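Local atomic coordinates of Serine/threonine-protein kinase-like protein ACR4 (PDB entry 7A0J), a protein that acts as a plasma-membrane receptor kinase that pairs with the CLE40 peptide to control formative cell divisions in plant root meristems, this chain being its extracellular propeller domain. Residues Asp55-Pro68 with Trp71-Met85. Residues are numbered along the deposited sequence; the frame is centred on the assembly and turned at random.
Sequences DGFMCGLLMLSHQP and WGNSAFIQMGVPQPM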
# COMPACT_ATOMS: atom_id res chain seq x y z
N ASP A 55 9.13 -6.71 0.36
CA ASP A 55 10.23 -7.47 1.02
C ASP A 55 11.57 -7.02 0.43
O ASP A 55 11.87 -7.41 -0.71
CB ASP A 55 10.02 -8.98 0.88
CG ASP A 55 10.93 -9.81 1.77
OD1 ASP A 55 12.08 -9.37 2.00
OD2 ASP A 55 10.49 -10.87 2.23
N GLY A 56 12.32 -6.21 1.19
CA GLY A 56 13.70 -5.80 0.87
C GLY A 56 13.77 -4.53 0.04
O GLY A 56 14.89 -4.12 -0.30
N PHE A 57 12.63 -3.90 -0.27
CA PHE A 57 12.59 -2.71 -1.16
C PHE A 57 11.45 -1.76 -0.77
O PHE A 57 10.39 -2.21 -0.30
CB PHE A 57 12.47 -3.14 -2.62
CG PHE A 57 11.17 -3.82 -2.97
CD1 PHE A 57 11.04 -5.20 -2.88
CD2 PHE A 57 10.07 -3.08 -3.39
CE1 PHE A 57 9.85 -5.82 -3.20
CE2 PHE A 57 8.88 -3.71 -3.70
CZ PHE A 57 8.76 -5.07 -3.61
N MET A 58 11.70 -0.46 -0.96
CA MET A 58 10.70 0.64 -0.92
C MET A 58 10.57 1.18 -2.35
O MET A 58 11.61 1.28 -3.03
CB MET A 58 11.17 1.75 0.03
CG MET A 58 10.23 2.94 0.11
SD MET A 58 8.54 2.51 0.59
CE MET A 58 8.79 1.85 2.24
N CYS A 59 9.34 1.47 -2.79
CA CYS A 59 9.09 2.11 -4.11
C CYS A 59 8.23 3.37 -3.92
O CYS A 59 7.53 3.46 -2.89
CB CYS A 59 8.41 1.19 -5.12
SG CYS A 59 9.24 -0.41 -5.34
N GLY A 60 8.33 4.28 -4.88
CA GLY A 60 7.54 5.53 -4.92
C GLY A 60 7.18 5.89 -6.35
O GLY A 60 7.89 5.44 -7.27
N LEU A 61 6.09 6.64 -6.53
CA LEU A 61 5.73 7.28 -7.82
C LEU A 61 6.42 8.64 -7.88
O LEU A 61 6.07 9.51 -7.05
CB LEU A 61 4.20 7.40 -7.91
CG LEU A 61 3.66 7.98 -9.21
CD1 LEU A 61 4.19 7.22 -10.42
CD2 LEU A 61 2.14 7.97 -9.21
N LEU A 62 7.38 8.81 -8.80
CA LEU A 62 8.16 10.06 -8.99
C LEU A 62 7.20 11.18 -9.41
O LEU A 62 6.36 10.94 -10.29
CB LEU A 62 9.24 9.84 -10.05
CG LEU A 62 10.43 8.98 -9.61
CD1 LEU A 62 11.27 8.57 -10.81
CD2 LEU A 62 11.28 9.71 -8.58
N MET A 63 7.35 12.37 -8.80
CA MET A 63 6.44 13.53 -8.98
C MET A 63 6.56 14.09 -10.40
O MET A 63 5.53 14.50 -10.96
CB MET A 63 6.76 14.63 -7.96
CG MET A 63 5.74 15.75 -7.94
SD MET A 63 6.08 16.95 -6.64
CE MET A 63 7.45 17.84 -7.37
N LEU A 64 7.78 14.12 -10.96
CA LEU A 64 8.07 14.78 -12.26
C LEU A 64 7.84 13.80 -13.42
O LEU A 64 7.04 14.14 -14.32
CB LEU A 64 9.51 15.31 -12.25
CG LEU A 64 9.82 16.34 -11.17
CD1 LEU A 64 11.28 16.79 -11.24
CD2 LEU A 64 8.90 17.55 -11.28
N SER A 65 8.49 12.64 -13.40
CA SER A 65 8.49 11.65 -14.51
C SER A 65 7.24 10.75 -14.44
O SER A 65 6.90 10.16 -15.48
CB SER A 65 9.75 10.82 -14.50
OG SER A 65 9.78 9.96 -13.38
N HIS A 66 6.61 10.64 -13.27
CA HIS A 66 5.41 9.80 -13.01
C HIS A 66 5.73 8.33 -13.29
O HIS A 66 4.83 7.60 -13.76
CB HIS A 66 4.20 10.31 -13.83
CG HIS A 66 3.76 11.68 -13.45
ND1 HIS A 66 3.40 12.63 -14.39
CD2 HIS A 66 3.62 12.27 -12.25
CE1 HIS A 66 3.04 13.74 -13.78
NE2 HIS A 66 3.17 13.55 -12.47
N GLN A 67 6.97 7.90 -13.01
CA GLN A 67 7.44 6.50 -13.17
C GLN A 67 7.68 5.90 -11.79
O GLN A 67 8.05 6.61 -10.86
CB GLN A 67 8.70 6.45 -14.04
CG GLN A 67 8.47 6.92 -15.47
CD GLN A 67 9.63 6.64 -16.38
OE1 GLN A 67 10.79 6.62 -15.97
NE2 GLN A 67 9.33 6.43 -17.65
N PRO A 68 7.49 4.57 -11.62
CA PRO A 68 7.90 3.90 -10.39
C PRO A 68 9.42 3.97 -10.22
O PRO A 68 10.13 3.91 -11.21
CB PRO A 68 7.41 2.45 -10.54
CG PRO A 68 7.11 2.27 -12.02
CD PRO A 68 6.87 3.66 -12.59
N TRP A 71 14.11 1.50 -4.29
CA TRP A 71 15.46 1.44 -3.68
C TRP A 71 15.46 0.40 -2.55
O TRP A 71 14.37 0.08 -2.02
CB TRP A 71 15.92 2.83 -3.21
CG TRP A 71 15.09 3.46 -2.13
CD1 TRP A 71 15.38 3.49 -0.80
CD2 TRP A 71 13.88 4.22 -2.30
NE1 TRP A 71 14.42 4.19 -0.12
CE2 TRP A 71 13.49 4.65 -1.01
CE3 TRP A 71 13.09 4.57 -3.40
CZ2 TRP A 71 12.34 5.40 -0.80
CZ3 TRP A 71 11.95 5.32 -3.18
CH2 TRP A 71 11.58 5.73 -1.90
N GLY A 72 16.65 -0.11 -2.23
CA GLY A 72 16.86 -1.29 -1.37
C GLY A 72 17.63 -2.36 -2.11
O GLY A 72 18.46 -2.00 -2.97
N ASN A 73 17.37 -3.63 -1.79
CA ASN A 73 18.08 -4.79 -2.39
C ASN A 73 17.17 -6.01 -2.30
O ASN A 73 16.98 -6.53 -1.18
CB ASN A 73 19.44 -5.00 -1.71
CG ASN A 73 20.38 -5.87 -2.53
OD1 ASN A 73 19.96 -6.55 -3.46
ND2 ASN A 73 21.66 -5.84 -2.18
N SER A 74 16.62 -6.43 -3.44
CA SER A 74 15.70 -7.59 -3.58
C SER A 74 16.23 -8.55 -4.64
O SER A 74 16.68 -8.06 -5.70
CB SER A 74 14.30 -7.13 -3.91
OG SER A 74 13.45 -8.24 -4.18
N ALA A 75 16.18 -9.85 -4.36
CA ALA A 75 16.61 -10.93 -5.28
C ALA A 75 15.51 -11.23 -6.31
O ALA A 75 15.77 -12.02 -7.23
CB ALA A 75 16.95 -12.17 -4.49
N PHE A 76 14.33 -10.61 -6.16
CA PHE A 76 13.10 -10.92 -6.94
C PHE A 76 12.73 -9.77 -7.88
O PHE A 76 12.14 -10.07 -8.94
CB PHE A 76 11.96 -11.28 -5.98
CG PHE A 76 12.21 -12.53 -5.18
CD1 PHE A 76 12.22 -13.78 -5.79
CD2 PHE A 76 12.44 -12.47 -3.81
CE1 PHE A 76 12.46 -14.93 -5.06
CE2 PHE A 76 12.68 -13.62 -3.08
CZ PHE A 76 12.69 -14.85 -3.70
N ILE A 77 13.04 -8.52 -7.53
CA ILE A 77 12.81 -7.33 -8.41
C ILE A 77 14.08 -6.49 -8.51
O ILE A 77 14.92 -6.55 -7.58
CB ILE A 77 11.62 -6.47 -7.93
CG1 ILE A 77 11.81 -5.94 -6.51
CG2 ILE A 77 10.30 -7.22 -8.08
CD1 ILE A 77 11.19 -4.58 -6.30
N GLN A 78 14.19 -5.72 -9.59
CA GLN A 78 15.30 -4.75 -9.84
C GLN A 78 14.92 -3.40 -9.20
O GLN A 78 13.72 -3.10 -9.13
CB GLN A 78 15.57 -4.61 -11.34
CG GLN A 78 14.41 -4.07 -12.17
CD GLN A 78 13.45 -5.13 -12.66
OE1 GLN A 78 13.66 -6.33 -12.48
NE2 GLN A 78 12.37 -4.69 -13.28
N MET A 79 15.93 -2.65 -8.75
CA MET A 79 15.75 -1.31 -8.12
C MET A 79 15.77 -0.23 -9.21
O MET A 79 16.00 -0.57 -10.39
CB MET A 79 16.86 -1.04 -7.09
CG MET A 79 16.86 -2.03 -5.94
SD MET A 79 15.34 -1.97 -4.94
CE MET A 79 14.37 -3.27 -5.71
N GLY A 80 15.53 1.03 -8.83
CA GLY A 80 15.35 2.16 -9.76
C GLY A 80 14.05 2.04 -10.53
O GLY A 80 13.12 1.41 -10.01
N VAL A 81 13.99 2.62 -11.74
CA VAL A 81 12.82 2.52 -12.65
C VAL A 81 12.82 1.11 -13.25
O VAL A 81 13.75 0.74 -13.96
CB VAL A 81 12.85 3.60 -13.75
CG1 VAL A 81 11.68 3.47 -14.71
CG2 VAL A 81 12.88 5.00 -13.15
N PRO A 82 11.79 0.28 -12.97
CA PRO A 82 11.82 -1.14 -13.33
C PRO A 82 11.71 -1.37 -14.84
O PRO A 82 10.90 -0.72 -15.47
CB PRO A 82 10.58 -1.71 -12.62
CG PRO A 82 9.63 -0.54 -12.53
CD PRO A 82 10.53 0.66 -12.31
N GLN A 83 12.53 -2.29 -15.37
CA GLN A 83 12.48 -2.76 -16.78
C GLN A 83 11.71 -4.08 -16.83
O GLN A 83 11.75 -4.85 -15.87
CB GLN A 83 13.90 -2.94 -17.33
CG GLN A 83 14.64 -1.62 -17.55
CD GLN A 83 14.02 -0.77 -18.63
OE1 GLN A 83 13.48 -1.28 -19.61
NE2 GLN A 83 14.09 0.54 -18.45
N PRO A 84 10.99 -4.40 -17.93
CA PRO A 84 10.86 -3.53 -19.10
C PRO A 84 10.02 -2.27 -18.83
O PRO A 84 8.98 -2.38 -18.21
CB PRO A 84 10.16 -4.40 -20.16
CG PRO A 84 10.22 -5.81 -19.61
CD PRO A 84 10.24 -5.66 -18.11
N MET A 85 10.48 -1.12 -19.32
CA MET A 85 9.78 0.19 -19.23
C MET A 85 9.78 0.84 -20.61
O MET A 85 10.86 0.89 -21.24
CB MET A 85 10.48 1.11 -18.22
CG MET A 85 9.82 2.48 -18.07
SD MET A 85 8.13 2.39 -17.42
CE MET A 85 8.44 1.86 -15.73
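An antiparallel beta hairpin of the ectodomain's second repeat brings Met58 against Trp71, a hydrogen-bonded pair whose side chains share one face of the sheet. Met58 N gives to Trp71 O at 2.9 Å and Trp71 N returns the bond to Met58 O at 2.8 Å, both almost straight. With its CG between backbone N and carbonyl carbon (chi1 63°), Trp71 folds its indole back over the neighbouring strand, where Met58 CG touches Trp71 CZ2 at 3.4 Å and Met58 O lies over the indole face, offset toward the rim near CE3. The indole also meets Phe48 and Leu51 of strand 48-53, across the central strand. Were Trp71 cut back to an alanine, Met58 CB and CG would probably lose their aromatic cover and a gap would open there. At the hairpin's open end Asn73 N bonds Gly56 O (2.9 Å). Beyond it the chain doubles back: Ile77 CD1 sits 3.2 Å over the centroid of the Phe57 ring, a close CH-pi contact. Farther along, Pro82 CD packs on Pro68 CG at 3.8 Å. Cross-linked by the Cys59-Cys70 disulfide, the hairpin and strand 48-53, on the other edge of 57-62, form a three-stranded antiparallel sheet, as in a beta-propeller blade.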